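Local atomic coordinates of aminotransferase TlmJ (Streptoalloteichus hindustanus, PDB entry 5UID), a protein that probably transfers amino groups in natural product biosynthesis, using pyridoxal 5'-phosphate as cofactor, as a member of the DegT/DnrJ/EryC1 aminotransferase family. Residues 7-13 against 358-364; 84-88 against 328-334; 112-118 against 138-144; 133-137 against 298-304. All coordinates share one frame; numbering follows the deposited sequence.

Interaction 1. Residues 7-13 against 358-364; sequences INVFQPT and LPLHQAL
The imidazole of His361 lies under the aliphatic part of Gln11, with other contacts at both ends. Gln11 CB sits almost on the ring normal, 3.4 Å from the His361 centroid and 7° off that normal, a CH-pi contact. Leu364 CG lies over the opposite face, nearer the rim, so the ring is sandwiched. His361 CG stands between its backbone N and carbonyl carbon (chi1 54°), which sets the ring beneath Gln11 CB and its edge at Asn8 O. There His361 NE2 gives a weak bond of 3.1 Å to Asn8 O, while ND1 accepts weakly from Ala363 N; together they limit how the ring can turn. A water joins NE2 to Asn8 N and Gln11 OE1, and OE1 also receives Asn8 ND2 from above its carbonyl plane. At the far end the bent chain of Gln362 sends NE2 to Thr13 OG1 at 3.0 Å, the hydroxyl lying in the amide plane; Gln362 OE1 is held by Arg269 of helix 249-280. Thr13 CG2 rests on Ala363 CB at 3.7 Å. At the other end the side chain of Ile7 crosses those of Pro359 and Leu364 at about right angles, Ile7 CG2 lying 3.6 Å from Leu364 CD2. The nearly straight bond from Leu360 N to Val9 O ties the backbones. The N-terminal loop thus docks on a type I beta turn, 361-364, with His361 at its first position, just ahead of helix 366-383.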
# COMPACT_ATOMS: atom_id res chain seq x y z
N ILE A 7 2.75 21.29 20.04
CA ILE A 7 2.36 20.04 20.68
C ILE A 7 1.32 19.36 19.80
O ILE A 7 0.22 19.89 19.61
CB ILE A 7 1.81 20.29 22.09
CG1 ILE A 7 2.90 20.89 22.99
CG2 ILE A 7 1.26 19.00 22.69
CD1 ILE A 7 2.43 21.20 24.39
N ASN A 8 1.66 18.19 19.27
CA ASN A 8 0.82 17.51 18.29
C ASN A 8 -0.24 16.65 18.96
O ASN A 8 -0.09 16.21 20.11
CB ASN A 8 1.68 16.64 17.36
CG ASN A 8 2.80 17.42 16.70
OD1 ASN A 8 2.57 18.23 15.79
ND2 ASN A 8 4.03 17.19 17.15
N VAL A 9 -1.32 16.39 18.22
CA VAL A 9 -2.39 15.52 18.71
C VAL A 9 -1.98 14.06 18.63
O VAL A 9 -2.26 13.28 19.55
CB VAL A 9 -3.69 15.79 17.93
CG1 VAL A 9 -4.81 14.91 18.45
CG2 VAL A 9 -4.07 17.24 18.02
N PHE A 10 -1.34 13.67 17.54
CA PHE A 10 -0.83 12.31 17.35
C PHE A 10 0.67 12.37 17.15
O PHE A 10 1.18 13.29 16.50
CB PHE A 10 -1.49 11.64 16.14
CG PHE A 10 -2.96 11.89 16.02
CD1 PHE A 10 -3.85 11.25 16.86
CD2 PHE A 10 -3.46 12.76 15.07
CE1 PHE A 10 -5.21 11.47 16.76
CE2 PHE A 10 -4.82 12.99 14.96
CZ PHE A 10 -5.70 12.34 15.81
N GLN A 11 1.38 11.39 17.71
CA GLN A 11 2.82 11.32 17.50
C GLN A 11 3.33 9.93 17.83
O GLN A 11 3.05 9.40 18.91
CB GLN A 11 3.54 12.37 18.35
CG GLN A 11 5.03 12.44 18.07
CD GLN A 11 5.68 13.65 18.71
OE1 GLN A 11 5.05 14.70 18.85
NE2 GLN A 11 6.93 13.51 19.11
N PRO A 12 4.07 9.29 16.92
CA PRO A 12 4.66 7.99 17.22
C PRO A 12 5.99 8.12 17.95
O PRO A 12 6.62 9.18 17.98
CB PRO A 12 4.85 7.37 15.83
CG PRO A 12 5.11 8.55 14.95
CD PRO A 12 4.30 9.70 15.52
N THR A 13 6.42 7.01 18.55
CA THR A 13 7.72 6.93 19.22
C THR A 13 8.48 5.72 18.68
O THR A 13 8.23 4.58 19.09
CB THR A 13 7.57 6.84 20.74
OG1 THR A 13 6.69 5.76 21.09
CG2 THR A 13 7.02 8.14 21.31
N LEU A 358 -7.84 16.56 22.24
CA LEU A 358 -6.62 17.12 22.81
C LEU A 358 -5.44 16.20 22.56
O LEU A 358 -5.62 14.99 22.37
CB LEU A 358 -6.80 17.36 24.31
CG LEU A 358 -8.00 18.19 24.76
CD1 LEU A 358 -7.95 18.40 26.26
CD2 LEU A 358 -8.06 19.52 24.02
N PRO A 359 -4.22 16.74 22.56
CA PRO A 359 -3.03 15.89 22.36
C PRO A 359 -2.99 14.72 23.33
O PRO A 359 -3.13 14.89 24.54
CB PRO A 359 -1.87 16.87 22.60
CG PRO A 359 -2.43 18.20 22.24
CD PRO A 359 -3.87 18.17 22.66
N LEU A 360 -2.79 13.52 22.78
CA LEU A 360 -2.71 12.32 23.60
C LEU A 360 -1.83 11.31 22.86
O LEU A 360 -2.27 10.70 21.89
CB LEU A 360 -4.09 11.75 23.88
CG LEU A 360 -4.12 10.45 24.69
CD1 LEU A 360 -3.48 10.66 26.06
CD2 LEU A 360 -5.54 9.93 24.83
N HIS A 361 -0.59 11.15 23.33
CA HIS A 361 0.34 10.18 22.79
C HIS A 361 1.49 10.02 23.77
O HIS A 361 1.71 10.89 24.63
CB HIS A 361 0.86 10.58 21.40
CG HIS A 361 1.46 11.95 21.36
ND1 HIS A 361 2.74 12.22 21.78
CD2 HIS A 361 0.94 13.14 20.96
CE1 HIS A 361 3.00 13.51 21.63
NE2 HIS A 361 1.92 14.09 21.13
N GLN A 362 2.21 8.91 23.65
CA GLN A 362 3.25 8.59 24.62
C GLN A 362 4.51 9.44 24.45
O GLN A 362 5.45 9.26 25.23
CB GLN A 362 3.62 7.11 24.56
CG GLN A 362 4.27 6.65 23.26
CD GLN A 362 3.25 6.33 22.18
OE1 GLN A 362 2.05 6.54 22.36
NE2 GLN A 362 3.73 5.81 21.06
N ALA A 363 4.56 10.34 23.47
CA ALA A 363 5.68 11.26 23.34
C ALA A 363 5.48 12.55 24.13
O ALA A 363 6.41 13.35 24.21
CB ALA A 363 5.94 11.60 21.87
N LEU A 364 4.29 12.76 24.69
CA LEU A 364 4.04 13.95 25.49
C LEU A 364 4.83 13.90 26.78
O LEU A 364 4.79 12.90 27.51
CB LEU A 364 2.55 14.07 25.79
CG LEU A 364 1.60 14.33 24.62
CD1 LEU A 364 0.15 14.19 25.07
CD2 LEU A 364 1.85 15.71 24.04
O HOH W 1 3.40 16.61 20.40
O HOH W 2 2.01 6.78 18.96

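Interaction 2. Residues 84-88 against 328-334; sequences SISFV and FRYAPLH. With SO4 (sulfate ion), chain E.
Ser84 OG is anti to the backbone N (chi1 -178°), and His334 CG is folded between its own N and carbonyl carbon (chi1 82°); these two torsions bring the hydroxyl against the edge of the imidazole. Ser84 OG and His334 ND1 share a very short hydrogen bond, modelled at 2.5 Å, a length to be taken with caution. Ser84 OG also accepts from His334 N at 3.2 Å, and Leu333 N reaches Ser84 O at 3.0 Å in a nearly straight bond, so Ser84 grips the start of the 3-10 segment with both its backbone and its side chain. Farther along, Ile85 CD1 lies 3.3 Å from Tyr330 O, while Ile85 CG2 meets the edge of the tyrosine ring. A water bridges Ser86 O and Ala331 O. A cis peptide precedes Tyr330, whose hydroxyl bonds O3 of the pyridoxal-lysine at position 187. Arg329 turns its guanidinium edge to a sulfate, probably from the crystallisation liquor, NH1 to O3 at 2.9 Å and NH2 to O2 at 2.8 Å. With an alanine here the sulfate would probably be left with the hydroxyls of Tyr325 and Thr327 and without its charged mate. The contact joins the loop between strand 79-83 and helix 88-95 to the loop ahead of helix 346-354, whose Ala348 and Ala352 pack on it; Phe103 of strand 100-104 and Phe236 of the second subunit lie against Leu333.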
# COMPACT_ATOMS: atom_id res chain seq x y z
N SER A 84 -22.02 7.42 11.37
CA SER A 84 -21.56 8.62 10.69
C SER A 84 -20.16 9.00 11.13
O SER A 84 -19.38 9.55 10.35
CB SER A 84 -22.54 9.77 10.93
OG SER A 84 -22.14 10.94 10.23
N ILE A 85 -19.82 8.71 12.39
CA ILE A 85 -18.46 8.96 12.90
C ILE A 85 -17.65 7.72 12.55
O ILE A 85 -17.40 6.83 13.37
CB ILE A 85 -18.46 9.27 14.40
CG1 ILE A 85 -19.46 10.39 14.71
CG2 ILE A 85 -17.06 9.66 14.86
CD1 ILE A 85 -19.22 11.66 13.91
N SER A 86 -17.24 7.64 11.28
CA SER A 86 -16.39 6.57 10.80
C SER A 86 -15.29 7.16 9.94
O SER A 86 -15.40 8.29 9.44
CB SER A 86 -17.18 5.51 10.01
OG SER A 86 -18.09 4.82 10.84
N PHE A 87 -14.23 6.39 9.76
CA PHE A 87 -13.14 6.80 8.88
C PHE A 87 -13.62 6.81 7.43
O PHE A 87 -14.39 5.94 7.01
CB PHE A 87 -11.94 5.87 9.04
CG PHE A 87 -10.78 6.23 8.17
CD1 PHE A 87 -10.06 7.40 8.40
CD2 PHE A 87 -10.39 5.41 7.12
CE1 PHE A 87 -8.99 7.73 7.59
CE2 PHE A 87 -9.32 5.74 6.32
CZ PHE A 87 -8.62 6.90 6.56
N VAL A 88 -13.16 7.80 6.67
CA VAL A 88 -13.63 7.99 5.30
C VAL A 88 -13.34 6.76 4.45
O VAL A 88 -14.11 6.42 3.54
CB VAL A 88 -13.02 9.26 4.69
CG1 VAL A 88 -11.49 9.19 4.68
CG2 VAL A 88 -13.55 9.51 3.29
N PHE A 328 -10.56 17.44 15.25
CA PHE A 328 -11.74 16.62 15.48
C PHE A 328 -11.71 15.40 14.57
O PHE A 328 -11.44 15.52 13.37
CB PHE A 328 -13.04 17.39 15.24
CG PHE A 328 -14.27 16.52 15.27
CD1 PHE A 328 -14.79 16.07 16.47
CD2 PHE A 328 -14.89 16.14 14.09
CE1 PHE A 328 -15.91 15.26 16.50
CE2 PHE A 328 -16.01 15.34 14.11
CZ PHE A 328 -16.52 14.90 15.31
N ARG A 329 -11.96 14.23 15.16
CA ARG A 329 -12.21 12.99 14.44
C ARG A 329 -13.48 12.37 15.01
O ARG A 329 -13.73 12.47 16.21
CB ARG A 329 -11.04 12.00 14.60
CG ARG A 329 -9.70 12.51 14.10
CD ARG A 329 -9.64 12.55 12.59
NE ARG A 329 -8.29 12.81 12.11
CZ ARG A 329 -7.79 14.03 11.93
NH1 ARG A 329 -6.54 14.18 11.50
NH2 ARG A 329 -8.53 15.09 12.19
N TYR A 330 -14.29 11.76 14.15
CA TYR A 330 -14.11 11.77 12.70
C TYR A 330 -15.24 12.58 12.09
O TYR A 330 -16.38 12.49 12.54
CB TYR A 330 -14.12 10.34 12.14
CG TYR A 330 -13.02 9.46 12.70
CD1 TYR A 330 -13.18 8.79 13.90
CD2 TYR A 330 -11.81 9.32 12.02
CE1 TYR A 330 -12.18 7.99 14.42
CE2 TYR A 330 -10.80 8.52 12.54
CZ TYR A 330 -10.99 7.86 13.73
OH TYR A 330 -9.98 7.07 14.24
N ALA A 331 -14.91 13.38 11.08
CA ALA A 331 -15.91 14.24 10.45
C ALA A 331 -17.13 13.42 10.06
O ALA A 331 -17.00 12.31 9.54
CB ALA A 331 -15.32 14.93 9.22
N PRO A 332 -18.34 13.92 10.33
CA PRO A 332 -19.55 13.11 10.08
C PRO A 332 -19.74 12.86 8.59
O PRO A 332 -19.96 13.79 7.81
CB PRO A 332 -20.67 13.97 10.66
CG PRO A 332 -20.14 15.37 10.63
CD PRO A 332 -18.66 15.26 10.86
N LEU A 333 -19.64 11.58 8.20
CA LEU A 333 -19.71 11.22 6.79
C LEU A 333 -21.11 11.37 6.22
O LEU A 333 -21.24 11.52 5.00
CB LEU A 333 -19.21 9.79 6.61
CG LEU A 333 -17.72 9.58 6.91
CD1 LEU A 333 -17.36 8.11 6.76
CD2 LEU A 333 -16.87 10.45 6.00
N HIS A 334 -22.15 11.35 7.05
CA HIS A 334 -23.50 11.52 6.53
C HIS A 334 -23.75 12.94 6.03
O HIS A 334 -24.81 13.18 5.44
CB HIS A 334 -24.53 11.15 7.60
CG HIS A 334 -24.81 12.23 8.59
ND1 HIS A 334 -23.96 12.53 9.63
CD2 HIS A 334 -25.86 13.08 8.71
CE1 HIS A 334 -24.47 13.52 10.34
NE2 HIS A 334 -25.62 13.87 9.81
S SO4 E . -6.22 17.73 10.76
O1 SO4 E . -6.22 18.49 12.01
O2 SO4 E . -7.53 17.14 10.54
O3 SO4 E . -5.21 16.68 10.84
O4 SO4 E . -5.90 18.64 9.65
O HOH W 3 -14.78 10.92 8.75

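Interaction 3. Residues 112-118 against 138-144; sequences NPTADHV and PGDLVAI
Ala115 and Asp140 make the one direct hydrogen bond between the segments: Ala115 N donates to Asp140 OD2 at 2.8 Å and 161°, meeting the oxygen on its anti side and 19° out of the carboxylate plane. The carboxylate thus faces the first turn of helix 115-119, where its charge is likely to be favoured by the amide groups of the helix start. A leucine in place of Asp140 would probably leave Ala115 N without this acceptor and take the negative charge from the helix end. Alongside, a water accepts from Asp140 N and donates to Pro113 O, a second and indirect polar link. Helix 115-119 opens with a capping box, Thr114 OG1 accepting from His117 N at 3.1 Å while Thr114 N gives a weak, long bond back to His117 ND1. Helix 141-151 leads from strand 126-132 to the parallel strand 155-158, and helix 115-119 lies on the connection from strand 100-104 into 126-132. The two helix starts meet on one flank of the mixed sheet of a fold type I aminotransferase, where Pro113 and Val118 pack on strand 126-132 and Ile144 on both residues.

Apolar contacts join the two helix starts. Ala115 CB touches Ala143 CB at 3.8 Å. Ile144, with CG1 beside its backbone N (chi1 -70°), lays CG1 against Ala115 CA and brings CD1 to Pro113 O at 3.4 Å. At the opposite end Asn112 ND2 approaches Gly139 CA at 3.7 Å, and a side chain at that glycine, whose phi is positive, would run into the amide; Asn112 itself bonds Tyr134 N and Tyr137 O.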
# COMPACT_ATOMS: atom_id res chain seq x y z
N ASN A 112 -19.69 6.91 19.84
CA ASN A 112 -19.88 5.53 19.43
C ASN A 112 -21.37 5.24 19.24
O ASN A 112 -22.21 5.83 19.92
CB ASN A 112 -19.32 4.54 20.46
CG ASN A 112 -17.88 4.16 20.19
OD1 ASN A 112 -17.43 4.17 19.04
ND2 ASN A 112 -17.15 3.80 21.24
N PRO A 113 -21.72 4.36 18.31
CA PRO A 113 -23.12 3.99 18.14
C PRO A 113 -23.53 2.91 19.13
O PRO A 113 -22.73 2.06 19.53
CB PRO A 113 -23.17 3.46 16.71
CG PRO A 113 -21.81 2.88 16.50
CD PRO A 113 -20.86 3.76 17.27
N THR A 114 -24.79 2.97 19.54
CA THR A 114 -25.38 1.90 20.33
C THR A 114 -25.91 0.81 19.41
O THR A 114 -25.99 0.97 18.19
CB THR A 114 -26.50 2.43 21.22
OG1 THR A 114 -27.62 2.81 20.41
CG2 THR A 114 -26.03 3.64 22.02
N ALA A 115 -26.28 -0.32 20.01
CA ALA A 115 -26.94 -1.37 19.23
C ALA A 115 -28.27 -0.89 18.67
O ALA A 115 -28.68 -1.32 17.59
CB ALA A 115 -27.15 -2.62 20.10
N ASP A 116 -28.96 0.01 19.39
CA ASP A 116 -30.21 0.55 18.89
C ASP A 116 -29.99 1.45 17.68
O ASP A 116 -30.82 1.47 16.76
CB ASP A 116 -30.93 1.33 20.00
CG ASP A 116 -31.52 0.42 21.06
OD1 ASP A 116 -31.87 -0.73 20.72
OD2 ASP A 116 -31.64 0.85 22.23
N HIS A 117 -28.89 2.19 17.65
CA HIS A 117 -28.58 3.03 16.50
C HIS A 117 -28.32 2.18 15.26
O HIS A 117 -28.79 2.52 14.16
CB HIS A 117 -27.37 3.91 16.80
CG HIS A 117 -27.67 5.06 17.71
ND1 HIS A 117 -26.75 5.58 18.59
CD2 HIS A 117 -28.80 5.80 17.87
CE1 HIS A 117 -27.29 6.58 19.26
NE2 HIS A 117 -28.53 6.73 18.84
N VAL A 118 -27.58 1.09 15.40
CA VAL A 118 -27.33 0.21 14.27
C VAL A 118 -28.62 -0.46 13.82
O VAL A 118 -28.90 -0.55 12.61
CB VAL A 118 -26.25 -0.83 14.63
CG1 VAL A 118 -25.94 -1.72 13.43
CG2 VAL A 118 -24.99 -0.14 15.12
N PRO A 138 -14.30 0.62 23.68
CA PRO A 138 -15.04 -0.36 22.88
C PRO A 138 -16.50 0.00 22.65
O PRO A 138 -17.06 -0.36 21.61
CB PRO A 138 -14.90 -1.66 23.68
CG PRO A 138 -13.67 -1.46 24.52
CD PRO A 138 -13.66 0.00 24.86
N GLY A 139 -17.12 0.70 23.60
CA GLY A 139 -18.50 1.12 23.41
C GLY A 139 -19.48 -0.03 23.58
O GLY A 139 -19.29 -0.93 24.40
N ASP A 140 -20.55 0.01 22.79
CA ASP A 140 -21.60 -1.01 22.82
C ASP A 140 -21.25 -2.20 21.93
O ASP A 140 -22.14 -2.81 21.32
CB ASP A 140 -22.93 -0.40 22.41
CG ASP A 140 -24.11 -1.07 23.06
OD1 ASP A 140 -23.91 -1.78 24.07
OD2 ASP A 140 -25.25 -0.90 22.57
N LEU A 141 -19.97 -2.56 21.86
CA LEU A 141 -19.51 -3.56 20.90
C LEU A 141 -20.19 -4.91 21.11
O LEU A 141 -20.54 -5.59 20.13
CB LEU A 141 -17.99 -3.71 20.99
CG LEU A 141 -17.36 -4.80 20.13
CD1 LEU A 141 -17.63 -4.56 18.65
CD2 LEU A 141 -15.87 -4.90 20.39
N VAL A 142 -20.38 -5.32 22.36
CA VAL A 142 -20.93 -6.65 22.63
C VAL A 142 -22.37 -6.74 22.15
O VAL A 142 -22.76 -7.70 21.48
CB VAL A 142 -20.81 -6.99 24.13
CG1 VAL A 142 -21.57 -8.28 24.44
CG2 VAL A 142 -19.35 -7.12 24.53
N ALA A 143 -23.19 -5.74 22.48
CA ALA A 143 -24.58 -5.76 22.03
C ALA A 143 -24.67 -5.61 20.52
O ALA A 143 -25.55 -6.21 19.89
CB ALA A 143 -25.37 -4.66 22.74
N ILE A 144 -23.78 -4.81 19.93
CA ILE A 144 -23.76 -4.66 18.47
C ILE A 144 -23.44 -6.00 17.81
O ILE A 144 -24.10 -6.42 16.85
CB ILE A 144 -22.77 -3.56 18.06
CG1 ILE A 144 -23.30 -2.19 18.46
CG2 ILE A 144 -22.49 -3.62 16.56
CD1 ILE A 144 -22.30 -1.06 18.27
O HOH W 4 -20.32 1.40 20.26

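Interaction 4. Residues 133-137 against 298-304; sequences HYGGY and SSYYFYW
An aromatic cluster of Tyr134, Tyr137, Phe302 and Trp304 packs beside the Gly135-Gly136 turn after strand 126-132 of the mixed sheet. Trp304 stands between the two tyrosines: the edge of Tyr134 points at the indole face, with Tyr134 CE2 3.8 Å from Trp304 CD2 and the planes at 83°, while the indole's own edge points at the face of Tyr137, Trp304 CH2 lying 3.6 Å from Tyr137 CD1. Both pairs are edge-to-face, and the indole offers its face to one tyrosine and its edge to the other. Phe302 comes over one face of Tyr134, its CD2 3.6 Å from Tyr134 CZ, the rings inclined at 50°. Trp304 CG lies between the backbone N and carbonyl carbon (chi1 65°), which places the indole face against the edge of Tyr134. The glycines bring the backbones close: Gly135 O receives Tyr301 N at 2.9 Å from above its carbonyl plane and a weak bond from Phe302 N, and a water linked to Ser298 OG donates to it as well. Ser298 OG accepts from Tyr300 N in an ST turn. At either glycine a CB would clash, with Trp304 at Gly135 and with Ser298 at Gly136. The hydroxyls of Tyr134 and Tyr137 bond Arg329 O and Pro290 O. The contact lies between the loop leading to helix 141-151 and the chain leading into strand 303-306, with strand 355-358 packing on Tyr134 and Trp304.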
# COMPACT_ATOMS: atom_id res chain seq x y z
N HIS A 133 -14.10 1.76 17.47
CA HIS A 133 -14.08 1.86 18.93
C HIS A 133 -13.52 3.24 19.27
O HIS A 133 -12.32 3.39 19.49
CB HIS A 133 -13.24 0.74 19.54
CG HIS A 133 -13.42 -0.59 18.87
ND1 HIS A 133 -12.58 -1.03 17.87
CD2 HIS A 133 -14.34 -1.56 19.05
CE1 HIS A 133 -12.97 -2.23 17.47
NE2 HIS A 133 -14.04 -2.57 18.16
N TYR A 134 -14.41 4.24 19.31
CA TYR A 134 -13.97 5.63 19.30
C TYR A 134 -13.00 5.92 20.44
O TYR A 134 -13.32 5.69 21.61
CB TYR A 134 -15.16 6.58 19.37
CG TYR A 134 -14.74 8.01 19.18
CD1 TYR A 134 -14.64 8.56 17.91
CD2 TYR A 134 -14.41 8.82 20.26
CE1 TYR A 134 -14.24 9.87 17.72
CE2 TYR A 134 -14.00 10.13 20.09
CZ TYR A 134 -13.92 10.65 18.82
OH TYR A 134 -13.52 11.95 18.64
N GLY A 135 -11.82 6.43 20.08
CA GLY A 135 -10.81 6.79 21.04
C GLY A 135 -10.17 5.64 21.78
O GLY A 135 -9.33 5.88 22.65
N GLY A 136 -10.53 4.40 21.45
CA GLY A 136 -10.12 3.24 22.20
C GLY A 136 -11.21 2.64 23.07
O GLY A 136 -11.08 1.49 23.50
N TYR A 137 -12.26 3.40 23.35
CA TYR A 137 -13.41 2.88 24.08
C TYR A 137 -14.13 1.86 23.22
O TYR A 137 -14.55 2.19 22.10
CB TYR A 137 -14.37 4.01 24.45
CG TYR A 137 -14.00 4.80 25.69
CD1 TYR A 137 -12.70 5.25 25.90
CD2 TYR A 137 -14.96 5.12 26.64
CE1 TYR A 137 -12.37 5.98 27.03
CE2 TYR A 137 -14.64 5.85 27.76
CZ TYR A 137 -13.35 6.28 27.95
OH TYR A 137 -13.03 7.01 29.08
N SER A 298 -9.17 0.63 27.54
CA SER A 298 -8.98 1.50 26.40
C SER A 298 -7.53 1.50 25.95
O SER A 298 -6.62 1.23 26.74
CB SER A 298 -9.42 2.93 26.72
OG SER A 298 -9.20 3.80 25.62
N SER A 299 -7.32 1.79 24.67
CA SER A 299 -5.99 2.07 24.15
C SER A 299 -5.58 3.52 24.36
O SER A 299 -4.41 3.85 24.17
CB SER A 299 -5.92 1.72 22.66
OG SER A 299 -6.27 0.37 22.44
N TYR A 300 -6.52 4.38 24.75
CA TYR A 300 -6.29 5.81 24.96
C TYR A 300 -5.70 6.46 23.70
O TYR A 300 -4.60 7.01 23.70
CB TYR A 300 -5.41 6.04 26.19
CG TYR A 300 -6.03 5.49 27.45
CD1 TYR A 300 -6.92 6.26 28.20
CD2 TYR A 300 -5.76 4.20 27.88
CE1 TYR A 300 -7.51 5.75 29.35
CE2 TYR A 300 -6.34 3.69 29.02
CZ TYR A 300 -7.21 4.47 29.75
OH TYR A 300 -7.79 3.96 30.89
N TYR A 301 -6.48 6.38 22.62
CA TYR A 301 -6.10 6.96 21.34
C TYR A 301 -6.54 8.42 21.22
O TYR A 301 -5.78 9.25 20.71
CB TYR A 301 -6.68 6.13 20.20
CG TYR A 301 -6.26 6.60 18.82
CD1 TYR A 301 -4.91 6.77 18.51
CD2 TYR A 301 -7.20 6.86 17.83
CE1 TYR A 301 -4.52 7.20 17.26
CE2 TYR A 301 -6.81 7.29 16.58
CZ TYR A 301 -5.47 7.45 16.29
OH TYR A 301 -5.08 7.88 15.05
N PHE A 302 -7.75 8.73 21.66
CA PHE A 302 -8.26 10.10 21.72
C PHE A 302 -8.52 10.49 23.17
O PHE A 302 -8.94 9.67 23.99
CB PHE A 302 -9.57 10.27 20.94
CG PHE A 302 -9.46 10.04 19.47
CD1 PHE A 302 -8.33 10.43 18.77
CD2 PHE A 302 -10.50 9.45 18.77
CE1 PHE A 302 -8.24 10.23 17.41
CE2 PHE A 302 -10.42 9.24 17.41
CZ PHE A 302 -9.28 9.63 16.73
N TYR A 303 -8.28 11.76 23.47
CA TYR A 303 -8.84 12.39 24.67
C TYR A 303 -9.73 13.52 24.18
O TYR A 303 -9.25 14.62 23.90
CB TYR A 303 -7.77 12.89 25.63
CG TYR A 303 -8.35 13.27 26.97
CD1 TYR A 303 -8.48 12.33 27.98
CD2 TYR A 303 -8.79 14.57 27.21
CE1 TYR A 303 -9.02 12.68 29.20
CE2 TYR A 303 -9.34 14.92 28.43
CZ TYR A 303 -9.45 13.97 29.42
OH TYR A 303 -9.99 14.31 30.64
N TRP A 304 -11.03 13.25 24.08
CA TRP A 304 -11.99 14.20 23.53
C TRP A 304 -12.72 14.92 24.65
O TRP A 304 -13.20 14.28 25.59
CB TRP A 304 -12.98 13.49 22.60
CG TRP A 304 -13.88 12.50 23.28
CD1 TRP A 304 -15.19 12.69 23.64
CD2 TRP A 304 -13.55 11.16 23.67
NE1 TRP A 304 -15.69 11.56 24.23
CE2 TRP A 304 -14.70 10.60 24.26
CE3 TRP A 304 -12.39 10.38 23.58
CZ2 TRP A 304 -14.73 9.30 24.76
CZ3 TRP A 304 -12.42 9.09 24.08
CH2 TRP A 304 -13.58 8.56 24.66
O HOH W 5 -9.45 6.32 25.58

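How the interactions relate
Interactions 2 and 4 are the buried contacts, while 1 and 3 are only partly buried. The central ones meet directly: Arg329 O bonds Tyr134 OH, and Phe302 of interaction 4 packs on both Arg329 and Tyr330. Interaction 4 also reaches outward to each partly buried contact, through Leu358 N on Tyr303 O in interaction 1 and through Asn112 with the 133-137 turn in interaction 3. Chemistry follows place: rings and glycines in 4, backbone bonds with a serine-histidine pair and a tyrosine hydrogen-bonded to the cofactor in 2, a histidine with amides and water in 1, a carboxylate at a helix start in 3. Interactions 1 and 2 alone touch the second subunit.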